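TATA-box-binding protein (Sulfolobus acidocaldarius, PDB 1MP9) probably binds the TATA box of archaeal promoters as a general transcription factor, close to the point where RNA polymerase starts transcription. Local coordinates at residues I51-I63 with E79-L91. Numbering follows the deposited sequence.
Sequences IFRLESPKITSLI and ELIKAVKRIIKTL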
ATOM      1  N   ILE A  51      17.379  -5.916  22.246  1.00 23.77           N
ATOM      2  CA  ILE A  51      17.541  -6.505  20.914  1.00 24.20           C
ATOM      3  C   ILE A  51      18.412  -7.747  20.978  1.00 26.44           C
ATOM      4  O   ILE A  51      19.594  -7.678  21.343  1.00 26.68           O
ATOM      5  CB  ILE A  51      18.163  -5.469  19.964  1.00 23.62           C
ATOM      6  CG1 ILE A  51      17.270  -4.237  19.962  1.00 24.64           C
ATOM      7  CG2 ILE A  51      18.355  -6.082  18.532  1.00 25.79           C
ATOM      8  CD1 ILE A  51      17.869  -2.978  19.325  1.00 27.10           C
ATOM      9  N   PHE A  52      17.812  -8.881  20.634  1.00 28.01           N
ATOM     10  CA  PHE A  52      18.475 -10.175  20.672  1.00 30.94           C
ATOM     11  C   PHE A  52      18.599 -10.643  19.228  1.00 33.18           C
ATOM     12  O   PHE A  52      17.608 -10.870  18.567  1.00 32.11           O
ATOM     13  CB  PHE A  52      17.603 -11.133  21.483  1.00 32.51           C
ATOM     14  CG  PHE A  52      18.186 -12.503  21.662  1.00 33.19           C
ATOM     15  CD1 PHE A  52      18.578 -12.946  22.921  1.00 35.18           C
ATOM     16  CD2 PHE A  52      18.349 -13.360  20.567  1.00 36.39           C
ATOM     17  CE1 PHE A  52      19.121 -14.213  23.092  1.00 34.48           C
ATOM     18  CE2 PHE A  52      18.896 -14.635  20.733  1.00 35.01           C
ATOM     19  CZ  PHE A  52      19.280 -15.060  21.990  1.00 34.12           C
ATOM     20  N   ARG A  53      19.820 -10.776  18.727  1.00 36.65           N
ATOM     21  CA  ARG A  53      20.005 -11.190  17.340  1.00 40.56           C
ATOM     22  C   ARG A  53      20.541 -12.597  17.231  1.00 42.52           C
ATOM     23  O   ARG A  53      21.456 -12.985  17.959  1.00 43.35           O
ATOM     24  CB  ARG A  53      20.967 -10.237  16.612  1.00 41.76           C
ATOM     25  CG  ARG A  53      20.477  -8.806  16.492  1.00 44.46           C
ATOM     26  CD  ARG A  53      21.516  -7.913  15.812  1.00 46.26           C
ATOM     27  NE  ARG A  53      20.961  -6.615  15.431  1.00 48.87           N
ATOM     28  CZ  ARG A  53      21.040  -5.506  16.164  1.00 49.99           C
ATOM     29  NH1 ARG A  53      21.659  -5.515  17.340  1.00 50.77           N
ATOM     30  NH2 ARG A  53      20.494  -4.384  15.716  1.00 50.09           N
ATOM     31  N   LEU A  54      19.943 -13.377  16.338  1.00 44.35           N
ATOM     32  CA  LEU A  54      20.403 -14.733  16.108  1.00 46.85           C
ATOM     33  C   LEU A  54      21.019 -14.721  14.725  1.00 48.31           C
ATOM     34  O   LEU A  54      20.603 -13.956  13.847  1.00 47.90           O
ATOM     35  CB  LEU A  54      19.250 -15.722  16.155  1.00 47.27           C
ATOM     36  CG  LEU A  54      18.886 -16.149  17.571  1.00 47.89           C
ATOM     37  CD1 LEU A  54      17.654 -17.032  17.571  1.00 47.20           C
ATOM     38  CD2 LEU A  54      20.068 -16.887  18.156  1.00 48.05           C
ATOM     39  N   GLU A  55      22.027 -15.551  14.531  1.00 49.71           N
ATOM     40  CA  GLU A  55      22.673 -15.600  13.239  1.00 51.07           C
ATOM     41  C   GLU A  55      22.333 -16.924  12.590  1.00 50.03           C
ATOM     42  O   GLU A  55      22.125 -17.918  13.279  1.00 49.91           O
ATOM     43  CB  GLU A  55      24.179 -15.455  13.407  1.00 53.40           C
ATOM     44  CG  GLU A  55      24.829 -14.863  12.195  1.00 56.93           C
ATOM     45  CD  GLU A  55      24.068 -13.657  11.692  1.00 58.86           C
ATOM     46  OE1 GLU A  55      23.820 -12.730  12.494  1.00 59.95           O
ATOM     47  OE2 GLU A  55      23.716 -13.638  10.492  1.00 60.91           O
ATOM     48  N   SER A  56      22.248 -16.917  11.268  1.00 50.20           N
ATOM     49  CA  SER A  56      21.931 -18.118  10.491  1.00 50.06           C
ATOM     50  C   SER A  56      21.025 -19.122  11.216  1.00 48.83           C
ATOM     51  O   SER A  56      21.506 -19.979  11.964  1.00 49.74           O
ATOM     52  CB  SER A  56      23.223 -18.831  10.090  1.00 50.53           C
ATOM     53  OG  SER A  56      23.838 -19.406  11.232  1.00 51.09           O
ATOM     54  N   PRO A  57      19.706 -19.032  10.991  1.00 47.17           N
ATOM     55  CA  PRO A  57      19.141 -18.020  10.096  1.00 44.88           C
ATOM     56  C   PRO A  57      19.162 -16.650  10.777  1.00 43.46           C
ATOM     57  O   PRO A  57      19.222 -16.556  12.005  1.00 41.87           O
ATOM     58  CB  PRO A  57      17.734 -18.546   9.828  1.00 45.42           C
ATOM     59  CG  PRO A  57      17.383 -19.240  11.102  1.00 45.37           C
ATOM     60  CD  PRO A  57      18.663 -19.946  11.494  1.00 46.32           C
ATOM     61  N   LYS A  58      19.149 -15.598   9.969  1.00 41.38           N
ATOM     62  CA  LYS A  58      19.176 -14.245  10.480  1.00 40.21           C
ATOM     63  C   LYS A  58      17.812 -13.956  11.102  1.00 38.04           C
ATOM     64  O   LYS A  58      16.791 -13.890  10.412  1.00 38.13           O
ATOM     65  CB  LYS A  58      19.480 -13.260   9.344  1.00 41.69           C
ATOM     66  CG  LYS A  58      19.700 -11.807   9.776  1.00 43.97           C
ATOM     67  CD  LYS A  58      20.107 -10.933   8.582  1.00 47.34           C
ATOM     68  CE  LYS A  58      21.522 -11.275   8.084  1.00 49.15           C
ATOM     69  NZ  LYS A  58      21.798 -10.782   6.691  1.00 51.02           N
ATOM     70  N   ILE A  59      17.792 -13.816  12.417  1.00 34.16           N
ATOM     71  CA  ILE A  59      16.550 -13.532  13.117  1.00 32.84           C
ATOM     72  C   ILE A  59      16.780 -12.450  14.150  1.00 31.11           C
ATOM     73  O   ILE A  59      17.844 -12.419  14.777  1.00 30.25           O
ATOM     74  CB  ILE A  59      16.036 -14.764  13.879  1.00 32.89           C
ATOM     75  CG1 ILE A  59      15.801 -15.920  12.911  1.00 34.49           C
ATOM     76  CG2 ILE A  59      14.735 -14.420  14.596  1.00 32.41           C
ATOM     77  CD1 ILE A  59      14.637 -15.695  11.986  1.00 32.26           C
ATOM     78  N   THR A  60      15.814 -11.548  14.308  1.00 28.78           N
ATOM     79  CA  THR A  60      15.954 -10.540  15.336  1.00 28.20           C
ATOM     80  C   THR A  60      14.788 -10.665  16.283  1.00 27.00           C
ATOM     81  O   THR A  60      13.646 -10.870  15.879  1.00 24.03           O
ATOM     82  CB  THR A  60      16.023  -9.119  14.783  1.00 29.71           C
ATOM     83  OG1 THR A  60      17.231  -8.977  14.029  1.00 31.72           O
ATOM     84  CG2 THR A  60      16.055  -8.076  15.942  1.00 27.66           C
ATOM     85  N   SER A  61      15.096 -10.578  17.567  1.00 25.77           N
ATOM     86  CA  SER A  61      14.062 -10.659  18.581  1.00 25.68           C
ATOM     87  C   SER A  61      14.124  -9.379  19.385  1.00 23.90           C
ATOM     88  O   SER A  61      15.199  -8.970  19.825  1.00 25.80           O
ATOM     89  CB  SER A  61      14.318 -11.860  19.490  1.00 26.83           C
ATOM     90  OG  SER A  61      13.240 -12.014  20.400  1.00 31.73           O
ATOM     91  N   LEU A  62      12.988  -8.719  19.544  1.00 23.94           N
ATOM     92  CA  LEU A  62      12.936  -7.482  20.337  1.00 23.86           C
ATOM     93  C   LEU A  62      12.155  -7.875  21.583  1.00 23.99           C
ATOM     94  O   LEU A  62      10.998  -8.309  21.473  1.00 22.00           O
ATOM     95  CB  LEU A  62      12.197  -6.381  19.568  1.00 23.74           C
ATOM     96  CG  LEU A  62      12.745  -6.151  18.152  1.00 25.28           C
ATOM     97  CD1 LEU A  62      11.889  -5.156  17.424  1.00 26.07           C
ATOM     98  CD2 LEU A  62      14.197  -5.624  18.235  1.00 27.08           C
ATOM     99  N   ILE A  63      12.790  -7.713  22.751  1.00 23.40           N
ATOM    100  CA  ILE A  63      12.199  -8.115  24.020  1.00 24.18           C
ATOM    101  C   ILE A  63      11.807  -6.918  24.881  1.00 22.92           C
ATOM    102  O   ILE A  63      12.641  -6.096  25.261  1.00 22.25           O
ATOM    103  CB  ILE A  63      13.191  -9.058  24.774  1.00 25.73           C
ATOM    104  CG1 ILE A  63      13.489 -10.272  23.892  1.00 28.43           C
ATOM    105  CG2 ILE A  63      12.590  -9.566  26.088  1.00 24.43           C
ATOM    106  CD1 ILE A  63      14.644 -11.151  24.395  1.00 30.18           C
ATOM    107  N   GLU A  79      10.567 -22.326  10.495  1.00 32.49           N
ATOM    108  CA  GLU A  79      11.708 -21.484  10.799  1.00 32.82           C
ATOM    109  C   GLU A  79      11.396 -20.610  12.020  1.00 31.55           C
ATOM    110  O   GLU A  79      12.249 -20.408  12.897  1.00 32.03           O
ATOM    111  CB  GLU A  79      12.044 -20.594   9.604  1.00 35.66           C
ATOM    112  CG  GLU A  79      13.548 -20.361   9.413  1.00 40.46           C
ATOM    113  CD  GLU A  79      13.866 -19.048   8.692  1.00 44.03           C
ATOM    114  OE1 GLU A  79      13.385 -18.842   7.545  1.00 42.41           O
ATOM    115  OE2 GLU A  79      14.600 -18.222   9.289  1.00 46.34           O
ATOM    116  N   LEU A  80      10.175 -20.088  12.064  1.00 29.37           N
ATOM    117  CA  LEU A  80       9.749 -19.248  13.163  1.00 27.65           C
ATOM    118  C   LEU A  80       9.811 -20.019  14.480  1.00 28.60           C
ATOM    119  O   LEU A  80      10.358 -19.532  15.462  1.00 27.29           O
ATOM    120  CB  LEU A  80       8.313 -18.771  12.934  1.00 26.77           C
ATOM    121  CG  LEU A  80       7.663 -17.981  14.074  1.00 25.45           C
ATOM    122  CD1 LEU A  80       8.476 -16.758  14.378  1.00 25.07           C
ATOM    123  CD2 LEU A  80       6.241 -17.577  13.686  1.00 26.28           C
ATOM    124  N   ILE A  81       9.220 -21.213  14.493  1.00 28.35           N
ATOM    125  CA  ILE A  81       9.201 -22.046  15.691  1.00 29.11           C
ATOM    126  C   ILE A  81      10.592 -22.405  16.164  1.00 28.89           C
ATOM    127  O   ILE A  81      10.880 -22.336  17.360  1.00 30.61           O
ATOM    128  CB  ILE A  81       8.354 -23.329  15.457  1.00 28.55           C
ATOM    129  CG1 ILE A  81       6.886 -22.928  15.337  1.00 28.31           C
ATOM    130  CG2 ILE A  81       8.536 -24.328  16.623  1.00 30.04           C
ATOM    131  CD1 ILE A  81       5.953 -24.023  14.962  1.00 29.88           C
ATOM    132  N   LYS A  82      11.482 -22.764  15.246  1.00 30.30           N
ATOM    133  CA  LYS A  82      12.832 -23.127  15.663  1.00 30.01           C
ATOM    134  C   LYS A  82      13.530 -21.928  16.260  1.00 28.62           C
ATOM    135  O   LYS A  82      14.258 -22.044  17.238  1.00 27.19           O
ATOM    136  CB  LYS A  82      13.656 -23.660  14.493  1.00 33.23           C
ATOM    137  CG  LYS A  82      13.137 -24.966  13.910  1.00 37.35           C
ATOM    138  CD  LYS A  82      14.059 -25.465  12.803  1.00 41.91           C
ATOM    139  CE  LYS A  82      13.307 -26.365  11.824  1.00 44.19           C
ATOM    140  NZ  LYS A  82      14.264 -27.154  10.987  1.00 46.07           N
ATOM    141  N   ALA A  83      13.321 -20.768  15.657  1.00 27.67           N
ATOM    142  CA  ALA A  83      13.936 -19.550  16.168  1.00 26.42           C
ATOM    143  C   ALA A  83      13.433 -19.225  17.565  1.00 25.48           C
ATOM    144  O   ALA A  83      14.210 -18.899  18.452  1.00 26.97           O
ATOM    145  CB  ALA A  83      13.633 -18.384  15.220  1.00 26.34           C
ATOM    146  N   VAL A  84      12.130 -19.330  17.773  1.00 25.90           N
ATOM    147  CA  VAL A  84      11.571 -19.010  19.079  1.00 25.49           C
ATOM    148  C   VAL A  84      12.147 -19.942  20.146  1.00 27.33           C
ATOM    149  O   VAL A  84      12.546 -19.495  21.233  1.00 27.65           O
ATOM    150  CB  VAL A  84      10.050 -19.135  19.068  1.00 23.59           C
ATOM    151  CG1 VAL A  84       9.513 -19.085  20.486  1.00 24.86           C
ATOM    152  CG2 VAL A  84       9.445 -17.984  18.269  1.00 27.63           C
ATOM    153  N   LYS A  85      12.176 -21.232  19.830  1.00 28.33           N
ATOM    154  CA  LYS A  85      12.721 -22.224  20.760  1.00 32.32           C
ATOM    155  C   LYS A  85      14.179 -21.899  21.034  1.00 32.31           C
ATOM    156  O   LYS A  85      14.651 -21.968  22.168  1.00 33.59           O
ATOM    157  CB  LYS A  85      12.620 -23.633  20.175  1.00 31.26           C
ATOM    158  CG  LYS A  85      11.208 -24.166  20.092  1.00 36.00           C
ATOM    159  CD  LYS A  85      11.213 -25.642  19.665  1.00 39.48           C
ATOM    160  CE  LYS A  85       9.779 -26.210  19.553  1.00 42.59           C
ATOM    161  NZ  LYS A  85       9.730 -27.704  19.255  1.00 42.52           N
ATOM    162  N   ARG A  86      14.901 -21.532  19.987  1.00 34.59           N
ATOM    163  CA  ARG A  86      16.303 -21.211  20.167  1.00 35.10           C
ATOM    164  C   ARG A  86      16.423 -20.008  21.097  1.00 35.43           C
ATOM    165  O   ARG A  86      17.213 -20.022  22.045  1.00 35.96           O
ATOM    166  CB  ARG A  86      16.955 -20.916  18.815  1.00 36.59           C
ATOM    167  CG  ARG A  86      18.457 -20.828  18.893  1.00 40.66           C
ATOM    168  CD  ARG A  86      19.114 -20.526  17.544  1.00 44.77           C
ATOM    169  NE  ARG A  86      20.568 -20.459  17.717  1.00 47.54           N
ATOM    170  CZ  ARG A  86      21.424 -19.959  16.830  1.00 48.74           C
ATOM    171  NH1 ARG A  86      20.994 -19.465  15.669  1.00 48.07           N
ATOM    172  NH2 ARG A  86      22.718 -19.940  17.124  1.00 49.70           N
ATOM    173  N   ILE A  87      15.612 -18.978  20.860  1.00 34.51           N
ATOM    174  CA  ILE A  87      15.681 -17.786  21.700  1.00 34.53           C
ATOM    175  C   ILE A  87      15.350 -18.113  23.154  1.00 35.57           C
ATOM    176  O   ILE A  87      16.093 -17.750  24.071  1.00 35.14           O
ATOM    177  CB  ILE A  87      14.713 -16.683  21.202  1.00 32.60           C
ATOM    178  CG1 ILE A  87      15.166 -16.178  19.833  1.00 32.65           C
ATOM    179  CG2 ILE A  87      14.662 -15.530  22.198  1.00 31.85           C
ATOM    180  CD1 ILE A  87      14.096 -15.388  19.067  1.00 31.83           C
ATOM    181  N   ILE A  88      14.235 -18.804  23.356  1.00 36.20           N
ATOM    182  CA  ILE A  88      13.801 -19.153  24.700  1.00 36.66           C
ATOM    183  C   ILE A  88      14.845 -19.992  25.429  1.00 37.40           C
ATOM    184  O   ILE A  88      15.103 -19.769  26.607  1.00 35.76           O
ATOM    185  CB  ILE A  88      12.439 -19.893  24.664  1.00 37.07           C
ATOM    186  CG1 ILE A  88      11.343 -18.917  24.213  1.00 36.57           C
ATOM    187  CG2 ILE A  88      12.094 -20.433  26.054  1.00 37.40           C
ATOM    188  CD1 ILE A  88       9.982 -19.557  23.946  1.00 35.96           C
ATOM    189  N   LYS A  89      15.464 -20.933  24.723  1.00 39.48           N
ATOM    190  CA  LYS A  89      16.484 -21.780  25.339  1.00 41.01           C
ATOM    191  C   LYS A  89      17.574 -20.890  25.949  1.00 40.56           C
ATOM    192  O   LYS A  89      17.953 -21.050  27.117  1.00 37.98           O
ATOM    193  CB  LYS A  89      17.099 -22.726  24.299  1.00 42.58           C
ATOM    194  CG  LYS A  89      17.924 -23.870  24.906  1.00 45.36           C
ATOM    195  CD  LYS A  89      18.452 -24.865  23.857  1.00 47.68           C
ATOM    196  CE  LYS A  89      19.108 -26.080  24.540  1.00 49.37           C
ATOM    197  NZ  LYS A  89      19.617 -27.166  23.627  1.00 51.01           N
ATOM    198  N   THR A  90      18.054 -19.932  25.161  1.00 39.90           N
ATOM    199  CA  THR A  90      19.105 -19.022  25.636  1.00 39.25           C
ATOM    200  C   THR A  90      18.668 -18.171  26.823  1.00 38.72           C
ATOM    201  O   THR A  90      19.354 -18.122  27.851  1.00 37.44           O
ATOM    202  CB  THR A  90      19.572 -18.088  24.526  1.00 39.23           C
ATOM    203  OG1 THR A  90      19.978 -18.866  23.407  1.00 38.57           O
ATOM    204  CG2 THR A  90      20.759 -17.248  24.988  1.00 40.09           C
ATOM    205  N   LEU A  91      17.537 -17.489  26.689  1.00 37.76           N
ATOM    206  CA  LEU A  91      17.060 -16.675  27.792  1.00 37.71           C
ATOM    207  C   LEU A  91      17.033 -17.543  29.052  1.00 39.12           C
ATOM    208  O   LEU A  91      17.361 -17.077  30.150  1.00 38.06           O
ATOM    209  CB  LEU A  91      15.666 -16.133  27.504  1.00 37.24           C
ATOM    210  CG  LEU A  91      15.600 -15.274  26.249  1.00 36.65           C
ATOM    211  CD1 LEU A  91      14.206 -14.707  26.122  1.00 36.40           C
ATOM    212  CD2 LEU A  91      16.659 -14.166  26.317  1.00 37.39           C
TER
HETATM  213  O   HOH W   1      23.877 -17.309  16.476  1.00 49.27           O
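Strands 51-54 and 59-63 form an antiparallel hairpin whose one face packs on helix 79-91, with Leu-54 nearest Ile-87 and Ile-59 nearest Ala-83. At closest approach the helix axis is about 10 Å from each strand axis, at 121° to the first and 55° to the second. Phe-52 and Ser-61, like Leu-54 and Ile-59, are hydrogen-bonded backbone pairs, and all four side chains start out toward the helix.

Ile-87 lies at the middle: its CG1 presses on Leu-54 CD1 at 3.5 Å, tight for two carbons, while its CD1 reaches across to Ser-61 CB (3.6 Å). Phe-52, with CG anti to the backbone N (chi1 -178°), reaches out from the strand toward the helix, so that Thr-90 CG2 meets the ring at its edge, 3.9 Å from CE1. Leu-91 CD2 touches CD1 and CE1 of the ring, and Leu-91 CD1 meets Ile-63 CD1 tip to tip. Toward the start of the helix, the small Ala-83 admits Ile-59 CG1, which lies 4.0 Å from Ala-83 CB.

From the helix, Arg-86 stretches out over Leu-54 toward the hairpin turn, and Leu-54 CD2 lies against one face of the guanidinium. NH1 donates to Glu-55 O (3.1 Å), an acceptor nearly in the guanidinium plane, and a water links NH2, weakly, to Glu-55 N. Pro-57, preceded by a cis peptide, rests its CB on Glu-79 OE2, while OE1 of that carboxylate is bonded to Lys-75 N.

In repeat 1 of the TBP saddle, this helix covers the convex side of the sheet, opposite the concave surface with which TBPs bind DNA. The chemistry divides accordingly: a buried aliphatic and aromatic core joins helix to edge hairpin, and at its exposed margin Arg-86 ties the turn's backbone to the helix while its flat group shields Leu-54.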